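PDB 1PGV: tropomodulin from Caenorhabditis elegans, which probably caps the pointed ends of actin filaments, blocking their elongation and depolymerization, and is represented by its C-terminal domain. Local coordinates for residues A[112-120]-A[138-149]. Sequence-based numbering, arbitrary orientation.
Sequences PELLARLLR and QSVLGNQVEMDM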
loop_
_atom_site.group_PDB
_atom_site.type_symbol
_atom_site.label_atom_id
_atom_site.label_comp_id
_atom_site.label_asym_id
_atom_site.label_seq_id
_atom_site.Cartn_x
_atom_site.Cartn_y
_atom_site.Cartn_z
ATOM N N PRO A 112 8.039 11.369 -0.167
ATOM C CA PRO A 112 8.735 10.326 -0.924
ATOM C C PRO A 112 9.431 9.338 0.005
ATOM O O PRO A 112 9.456 8.133 -0.255
ATOM C CB PRO A 112 9.731 11.121 -1.765
ATOM C CG PRO A 112 8.988 12.386 -2.040
ATOM C CD PRO A 112 8.381 12.707 -0.685
ATOM N N GLU A 113 9.993 9.854 1.096
ATOM C CA GLU A 113 10.699 9.017 2.057
ATOM C C GLU A 113 9.772 8.007 2.722
ATOM O O GLU A 113 10.137 6.847 2.907
ATOM C CB GLU A 113 11.354 9.882 3.142
ATOM C CG GLU A 113 12.417 10.851 2.635
ATOM C CD GLU A 113 11.877 11.848 1.625
ATOM O OE1 GLU A 113 10.820 12.462 1.886
ATOM O OE2 GLU A 113 12.518 12.025 0.570
ATOM N N LEU A 114 8.575 8.445 3.096
ATOM C CA LEU A 114 7.642 7.531 3.740
ATOM C C LEU A 114 7.180 6.479 2.733
ATOM O O LEU A 114 7.092 5.297 3.065
ATOM C CB LEU A 114 6.436 8.282 4.302
ATOM C CG LEU A 114 5.411 7.381 5.002
ATOM C CD1 LEU A 114 6.097 6.516 6.048
ATOM C CD2 LEU A 114 4.331 8.237 5.635
ATOM N N LEU A 115 6.898 6.911 1.509
ATOM C CA LEU A 115 6.462 5.986 0.461
ATOM C C LEU A 115 7.518 4.912 0.232
ATOM O O LEU A 115 7.194 3.743 0.036
ATOM C CB LEU A 115 6.189 6.735 -0.842
ATOM C CG LEU A 115 4.979 7.673 -0.805
ATOM C CD1 LEU A 115 4.759 8.283 -2.185
ATOM C CD2 LEU A 115 3.739 6.890 -0.356
ATOM N N ALA A 116 8.788 5.310 0.259
ATOM C CA ALA A 116 9.864 4.351 0.077
ATOM C C ALA A 116 9.830 3.329 1.210
ATOM O O ALA A 116 10.032 2.138 0.987
ATOM C CB ALA A 116 11.226 5.071 0.051
ATOM N N ARG A 117 9.581 3.789 2.433
ATOM C CA ARG A 117 9.529 2.874 3.563
ATOM C C ARG A 117 8.328 1.931 3.431
ATOM O O ARG A 117 8.433 0.743 3.727
ATOM C CB ARG A 117 9.441 3.649 4.877
ATOM C CG ARG A 117 10.688 4.470 5.186
ATOM C CD ARG A 117 10.501 5.273 6.467
ATOM N NE ARG A 117 10.313 4.402 7.623
ATOM C CZ ARG A 117 9.778 4.792 8.776
ATOM N NH1 ARG A 117 9.370 6.046 8.931
ATOM N NH2 ARG A 117 9.650 3.927 9.773
ATOM N N LEU A 118 7.196 2.461 2.979
ATOM C CA LEU A 118 6.002 1.628 2.818
ATOM C C LEU A 118 6.254 0.519 1.790
ATOM O O LEU A 118 5.910 -0.645 2.023
ATOM C CB LEU A 118 4.802 2.478 2.385
ATOM C CG LEU A 118 4.329 3.556 3.371
ATOM C CD1 LEU A 118 3.152 4.302 2.764
ATOM C CD2 LEU A 118 3.950 2.931 4.705
ATOM N N LEU A 119 6.854 0.870 0.656
ATOM C CA LEU A 119 7.151 -0.128 -0.372
ATOM C C LEU A 119 8.181 -1.146 0.102
ATOM O O LEU A 119 8.079 -2.331 -0.198
ATOM C CB LEU A 119 7.650 0.540 -1.658
ATOM C CG LEU A 119 6.622 0.782 -2.762
ATOM C CD1 LEU A 119 7.270 1.569 -3.889
ATOM C CD2 LEU A 119 6.100 -0.560 -3.285
ATOM N N ARG A 120 9.185 -0.702 0.850
ATOM C CA ARG A 120 10.180 -1.648 1.322
ATOM C C ARG A 120 9.545 -2.609 2.333
ATOM O O ARG A 120 9.922 -3.780 2.415
ATOM C CB ARG A 120 11.370 -0.899 1.946
ATOM C CG ARG A 120 12.573 -1.783 2.251
ATOM C CD ARG A 120 13.863 -0.965 2.203
ATOM N NE ARG A 120 14.280 -0.652 0.838
ATOM C CZ ARG A 120 15.088 -1.421 0.108
ATOM N NH1 ARG A 120 15.566 -2.548 0.617
ATOM N NH2 ARG A 120 15.432 -1.058 -1.119
ATOM N N GLN A 138 3.679 16.380 -2.855
ATOM C CA GLN A 138 5.103 16.407 -3.199
ATOM C C GLN A 138 5.300 15.301 -4.224
ATOM O O GLN A 138 5.487 14.144 -3.851
ATOM C CB GLN A 138 5.975 16.074 -1.989
ATOM C CG GLN A 138 5.974 17.076 -0.865
ATOM C CD GLN A 138 6.940 16.674 0.236
ATOM O OE1 GLN A 138 8.125 16.441 -0.015
ATOM N NE2 GLN A 138 6.437 16.584 1.462
ATOM N N SER A 139 5.271 15.645 -5.505
ATOM C CA SER A 139 5.416 14.642 -6.553
ATOM C C SER A 139 6.836 14.132 -6.809
ATOM O O SER A 139 7.032 12.941 -7.055
ATOM C CB SER A 139 4.812 15.173 -7.859
ATOM O OG SER A 139 5.378 16.419 -8.217
ATOM N N VAL A 140 7.825 15.018 -6.743
ATOM C CA VAL A 140 9.214 14.628 -6.999
ATOM C C VAL A 140 9.796 13.721 -5.922
ATOM O O VAL A 140 10.016 14.144 -4.787
ATOM C CB VAL A 140 10.116 15.868 -7.145
ATOM C CG1 VAL A 140 11.550 15.441 -7.447
ATOM C CG2 VAL A 140 9.581 16.764 -8.256
ATOM N N LEU A 141 10.063 12.472 -6.294
ATOM C CA LEU A 141 10.609 11.493 -5.363
ATOM C C LEU A 141 12.082 11.728 -5.047
ATOM O O LEU A 141 12.510 11.585 -3.902
ATOM C CB LEU A 141 10.453 10.083 -5.936
ATOM C CG LEU A 141 9.032 9.619 -6.255
ATOM C CD1 LEU A 141 9.086 8.288 -6.999
ATOM C CD2 LEU A 141 8.237 9.487 -4.965
ATOM N N GLY A 142 12.851 12.073 -6.071
ATOM C CA GLY A 142 14.275 12.287 -5.885
ATOM C C GLY A 142 15.022 11.002 -6.179
ATOM O O GLY A 142 14.459 9.903 -6.080
ATOM N N ASN A 143 16.300 11.124 -6.510
ATOM C CA ASN A 143 17.104 9.964 -6.851
ATOM C C ASN A 143 17.202 8.871 -5.793
ATOM O O ASN A 143 17.013 7.693 -6.097
ATOM C CB ASN A 143 18.517 10.401 -7.245
ATOM C CG ASN A 143 19.333 9.264 -7.815
ATOM O OD1 ASN A 143 18.958 8.659 -8.824
ATOM N ND2 ASN A 143 20.454 8.956 -7.171
ATOM N N GLN A 144 17.498 9.242 -4.553
ATOM C CA GLN A 144 17.638 8.234 -3.518
ATOM C C GLN A 144 16.376 7.405 -3.318
ATOM O O GLN A 144 16.448 6.180 -3.172
ATOM C CB GLN A 144 18.068 8.883 -2.207
ATOM C CG GLN A 144 19.443 9.532 -2.296
ATOM C CD GLN A 144 20.043 9.850 -0.940
ATOM O OE1 GLN A 144 21.155 10.367 -0.852
ATOM N NE2 GLN A 144 19.313 9.538 0.124
ATOM N N VAL A 145 15.225 8.063 -3.329
ATOM C CA VAL A 145 13.967 7.357 -3.144
ATOM C C VAL A 145 13.694 6.421 -4.325
ATOM O O VAL A 145 13.314 5.268 -4.129
ATOM C CB VAL A 145 12.795 8.341 -2.970
ATOM C CG1 VAL A 145 11.462 7.597 -3.100
ATOM C CG2 VAL A 145 12.882 9.000 -1.591
ATOM N N GLU A 146 13.896 6.905 -5.544
ATOM C CA GLU A 146 13.660 6.062 -6.713
ATOM C C GLU A 146 14.559 4.828 -6.726
ATOM O O GLU A 146 14.120 3.732 -7.091
ATOM C CB GLU A 146 13.840 6.877 -7.996
ATOM C CG GLU A 146 12.750 7.924 -8.182
ATOM C CD GLU A 146 12.581 8.338 -9.628
ATOM O OE1 GLU A 146 13.076 7.610 -10.508
ATOM O OE2 GLU A 146 11.938 9.374 -9.884
ATOM N N MET A 147 15.814 4.988 -6.306
ATOM C CA MET A 147 16.740 3.861 -6.272
ATOM C C MET A 147 16.315 2.852 -5.206
ATOM O O MET A 147 16.459 1.641 -5.387
ATOM C CB MET A 147 18.160 4.362 -6.000
ATOM C CG MET A 147 18.600 5.412 -7.001
ATOM S SD MET A 147 18.702 4.789 -8.689
ATOM C CE MET A 147 19.860 5.952 -9.417
ATOM N N ASP A 148 15.783 3.363 -4.102
ATOM C CA ASP A 148 15.311 2.531 -3.000
ATOM C C ASP A 148 14.136 1.695 -3.526
ATOM O O ASP A 148 14.139 0.460 -3.458
ATOM C CB ASP A 148 14.819 3.432 -1.864
ATOM C CG ASP A 148 14.346 2.659 -0.646
ATOM O OD1 ASP A 148 13.817 1.529 -0.795
ATOM O OD2 ASP A 148 14.480 3.195 0.477
ATOM N N MET A 149 13.143 2.398 -4.056
ATOM C CA MET A 149 11.927 1.770 -4.584
ATOM C C MET A 149 12.163 0.741 -5.679
ATOM O O MET A 149 11.551 -0.341 -5.673
ATOM C CB MET A 149 10.982 2.839 -5.120
ATOM C CG MET A 149 10.412 3.760 -4.064
ATOM S SD MET A 149 9.207 4.868 -4.783
ATOM C CE MET A 149 8.312 5.361 -3.309
HETATM O O HOH W 1 11.109 1.270 -1.417
#
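The guanidinium of Arg-120 meets Asp-148 at its edge, with OD1 lying almost in the guanidinium plane, while the carboxylate is turned 58° against it. Two nitrogens converge on that one oxygen from the same face of the carboxylate: NE of Arg-120 forms the straighter bond of the salt bridge, 2.8 Å to OD1 of Asp-148 on the syn side but tilted out of the carboxylate plane, and NH2 comes from above that plane. NH2 also reaches the backbone O of Asp-148 at 3.1 Å, so the guanidinium spans side chain and main chain of a single residue. The bend at chi3 of Arg-120 (-75°) turns its end toward the neighbouring helix. A water donates to OD1 of Asp-148 and to the carbonyl O of Ala-116, adding a third donor to this oxygen; the guanidinium charge and three donors on OD1 would be expected to favour the ionised carboxylate.

Away from the salt bridge the contact is largely apolar. Met-149 runs extended past Ala-116, and its CE lies 3.5 Å from CB of Leu-115, whereas the Leu-119 side chain crosses that of Met-149 at about a right angle, with CD1 against CG and SD. Val-145 sets both methyls against the carbonyl O of Pro-112, CG1 at 3.5 Å; CG1 also lies near CB of Ala-116, and CG2 near CB of Pro-112 and OE2 of Glu-113. The proline ring fits into the loop before helix 143-155, its CG 3.4 Å from O of Val-140 and its CB 3.9 Å from CD2 of Leu-141.

Ile-164 borders Leu-119 and Leu-141, and helix 90-96 covers Leu-118. The two segments run nearly parallel, their axes 9° apart and 9.4 Å at closest approach, and so pack successive helices side by side against the parallel sheet, as is characteristic of the leucine-rich-repeat-like alpha/beta fold of the tropomodulin C-terminal domain.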